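Local coordinates for ABC transporter ATP-binding protein (Leptospira interrogans serovar Copenhageni, PDB 4HZI) that probably binds and hydrolyses ATP as the ATPase subunit of an orphan ABC transporter involved in manganese utilization and tolerance, at residues A[153-156]-A[157-160]. Sequence-based numbering, arbitrary orientation.
Sequences KTLQ and ILKD
Gln156 reaches forward one turn to Asp160 in the amphipathic helix 148-160, probably part of the helical subdomain of the ABC ATPase, a compact example of an i to i+4 side-chain bond laid over the backbone bond of the same pair. Asp160 N donates to Gln156 O at 2.8 Å, while Gln156 NE2 donates to Asp160 OD1 at 2.7 Å, so the two residues are joined twice. The glutamine can do this because CG lies anti to its own N (chi1 -174°) and the chain then bends at chi2 (69°), turning the amide toward the C-terminal end. OD1 lies close to the amide plane but receives the N-H on its syn side, somewhat out of the carboxylate plane; the two planes stand 52° apart. Lys159, bent at chi3, crosses the glutamine chain at a slant, its CE 3.7 Å from Gln156 NE2, a van der Waals contact.

Thr154 and Leu158 lie buried against helix 128-133, and Leu158, with Ile157, also touches Leu185 of helix 176-188; this end of the helix thus packs on both. Within it, Leu158 N bonds to Thr154 O at 3.1 Å, and Leu155 CD2 meets Leu158 CD1 loosely at 4.5 Å. Ile157 lays its CG1 branch back along the preceding turn, CD1 ending 3.6 Å from Lys153 O, the carbonyl oxygen that also accepts the hydrogen bond from Ile157 N.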
ATOM      1  N   LYS A 153       9.067  30.633 -13.699  1.00 42.32           N
ATOM      2  CA  LYS A 153       8.334  30.414 -12.442  1.00 48.70           C
ATOM      3  C   LYS A 153       8.543  28.979 -11.907  1.00 43.15           C
ATOM      4  O   LYS A 153       8.681  28.759 -10.696  1.00 39.90           O
ATOM      5  CB  LYS A 153       6.847  30.702 -12.637  1.00 58.55           C
ATOM      6  CG  LYS A 153       6.539  32.188 -12.723  1.00 60.60           C
ATOM      7  CD  LYS A 153       5.077  32.449 -13.066  1.00 67.18           C
ATOM      8  CE  LYS A 153       4.643  33.822 -12.566  1.00 70.05           C
ATOM      9  NZ  LYS A 153       3.401  34.286 -13.231  1.00 73.43           N
ATOM     10  N   THR A 154       8.585  28.016 -12.815  1.00 40.18           N
ATOM     11  CA  THR A 154       8.870  26.641 -12.424  1.00 37.99           C
ATOM     12  C   THR A 154      10.265  26.494 -11.838  1.00 47.39           C
ATOM     13  O   THR A 154      10.464  25.766 -10.873  1.00 36.93           O
ATOM     14  CB  THR A 154       8.633  25.678 -13.576  1.00 39.91           C
ATOM     15  OG1 THR A 154       7.221  25.479 -13.702  1.00 39.60           O
ATOM     16  CG2 THR A 154       9.298  24.312 -13.338  1.00 42.04           C
ATOM     17  N   LEU A 155      11.244  27.207 -12.393  1.00 44.43           N
ATOM     18  CA  LEU A 155      12.598  27.108 -11.849  1.00 37.12           C
ATOM     19  C   LEU A 155      12.628  27.725 -10.484  1.00 36.92           C
ATOM     20  O   LEU A 155      13.362  27.282  -9.607  1.00 39.42           O
ATOM     21  CB  LEU A 155      13.634  27.786 -12.775  1.00 43.39           C
ATOM     22  CG  LEU A 155      13.682  27.238 -14.207  1.00 44.11           C
ATOM     23  CD1 LEU A 155      14.605  28.079 -15.097  1.00 51.58           C
ATOM     24  CD2 LEU A 155      14.111  25.777 -14.243  1.00 44.41           C
ATOM     25  N   GLN A 156      11.843  28.759 -10.269  1.00 35.66           N
ATOM     26  CA  GLN A 156      11.821  29.338  -8.939  1.00 40.64           C
ATOM     27  C   GLN A 156      11.227  28.343  -7.912  1.00 44.10           C
ATOM     28  O   GLN A 156      11.693  28.262  -6.760  1.00 40.13           O
ATOM     29  CB  GLN A 156      11.046  30.654  -8.929  1.00 45.13           C
ATOM     30  CG  GLN A 156      11.099  31.382  -7.585  1.00 52.33           C
ATOM     31  CD  GLN A 156      12.479  31.922  -7.263  1.00 57.75           C
ATOM     32  OE1 GLN A 156      13.092  32.610  -8.080  1.00 56.34           O
ATOM     33  NE2 GLN A 156      12.974  31.619  -6.072  1.00 54.96           N
ATOM     34  N   ILE A 157      10.194  27.611  -8.336  1.00 40.84           N
ATOM     35  CA  ILE A 157       9.578  26.563  -7.497  1.00 37.69           C
ATOM     36  C   ILE A 157      10.631  25.514  -7.054  1.00 41.38           C
ATOM     37  O   ILE A 157      10.789  25.219  -5.832  1.00 39.08           O
ATOM     38  CB  ILE A 157       8.360  25.909  -8.225  1.00 41.86           C
ATOM     39  CG1 ILE A 157       7.189  26.911  -8.330  1.00 48.33           C
ATOM     40  CG2 ILE A 157       7.865  24.707  -7.460  1.00 44.64           C
ATOM     41  CD1 ILE A 157       6.132  26.543  -9.349  1.00 51.29           C
ATOM     42  N   LEU A 158      11.358  24.986  -8.041  1.00 39.06           N
ATOM     43  CA  LEU A 158      12.451  24.053  -7.764  1.00 40.59           C
ATOM     44  C   LEU A 158      13.474  24.688  -6.839  1.00 43.13           C
ATOM     45  O   LEU A 158      13.868  24.081  -5.834  1.00 40.06           O
ATOM     46  CB  LEU A 158      13.096  23.568  -9.052  1.00 33.94           C
ATOM     47  CG  LEU A 158      12.211  22.737  -9.967  1.00 40.40           C
ATOM     48  CD1 LEU A 158      12.781  22.640 -11.357  1.00 39.37           C
ATOM     49  CD2 LEU A 158      11.980  21.333  -9.402  1.00 39.84           C
ATOM     50  N   LYS A 159      13.871  25.933  -7.120  1.00 44.48           N
ATOM     51  CA  LYS A 159      14.856  26.573  -6.247  1.00 48.11           C
ATOM     52  C   LYS A 159      14.347  26.683  -4.825  1.00 47.44           C
ATOM     53  O   LYS A 159      15.062  26.328  -3.884  1.00 41.89           O
ATOM     54  CB  LYS A 159      15.292  27.954  -6.761  1.00 56.62           C
ATOM     55  CG  LYS A 159      16.487  28.509  -5.982  1.00 65.76           C
ATOM     56  CD  LYS A 159      17.207  29.653  -6.697  1.00 68.45           C
ATOM     57  CE  LYS A 159      16.570  30.998  -6.396  1.00 76.20           C
ATOM     58  NZ  LYS A 159      16.951  32.026  -7.404  1.00 82.02           N
ATOM     59  N   ASP A 160      13.111  27.167  -4.660  1.00 44.72           N
ATOM     60  CA  ASP A 160      12.530  27.321  -3.314  1.00 50.61           C
ATOM     61  C   ASP A 160      12.533  26.003  -2.515  1.00 45.85           C
ATOM     62  O   ASP A 160      12.609  26.033  -1.299  1.00 44.26           O
ATOM     63  CB  ASP A 160      11.098  27.869  -3.378  1.00 52.82           C
ATOM     64  CG  ASP A 160      11.031  29.305  -3.881  1.00 65.52           C
ATOM     65  OD1 ASP A 160      12.098  29.900  -4.143  1.00 74.73           O
ATOM     66  OD2 ASP A 160       9.907  29.841  -4.010  1.00 62.58           O
TER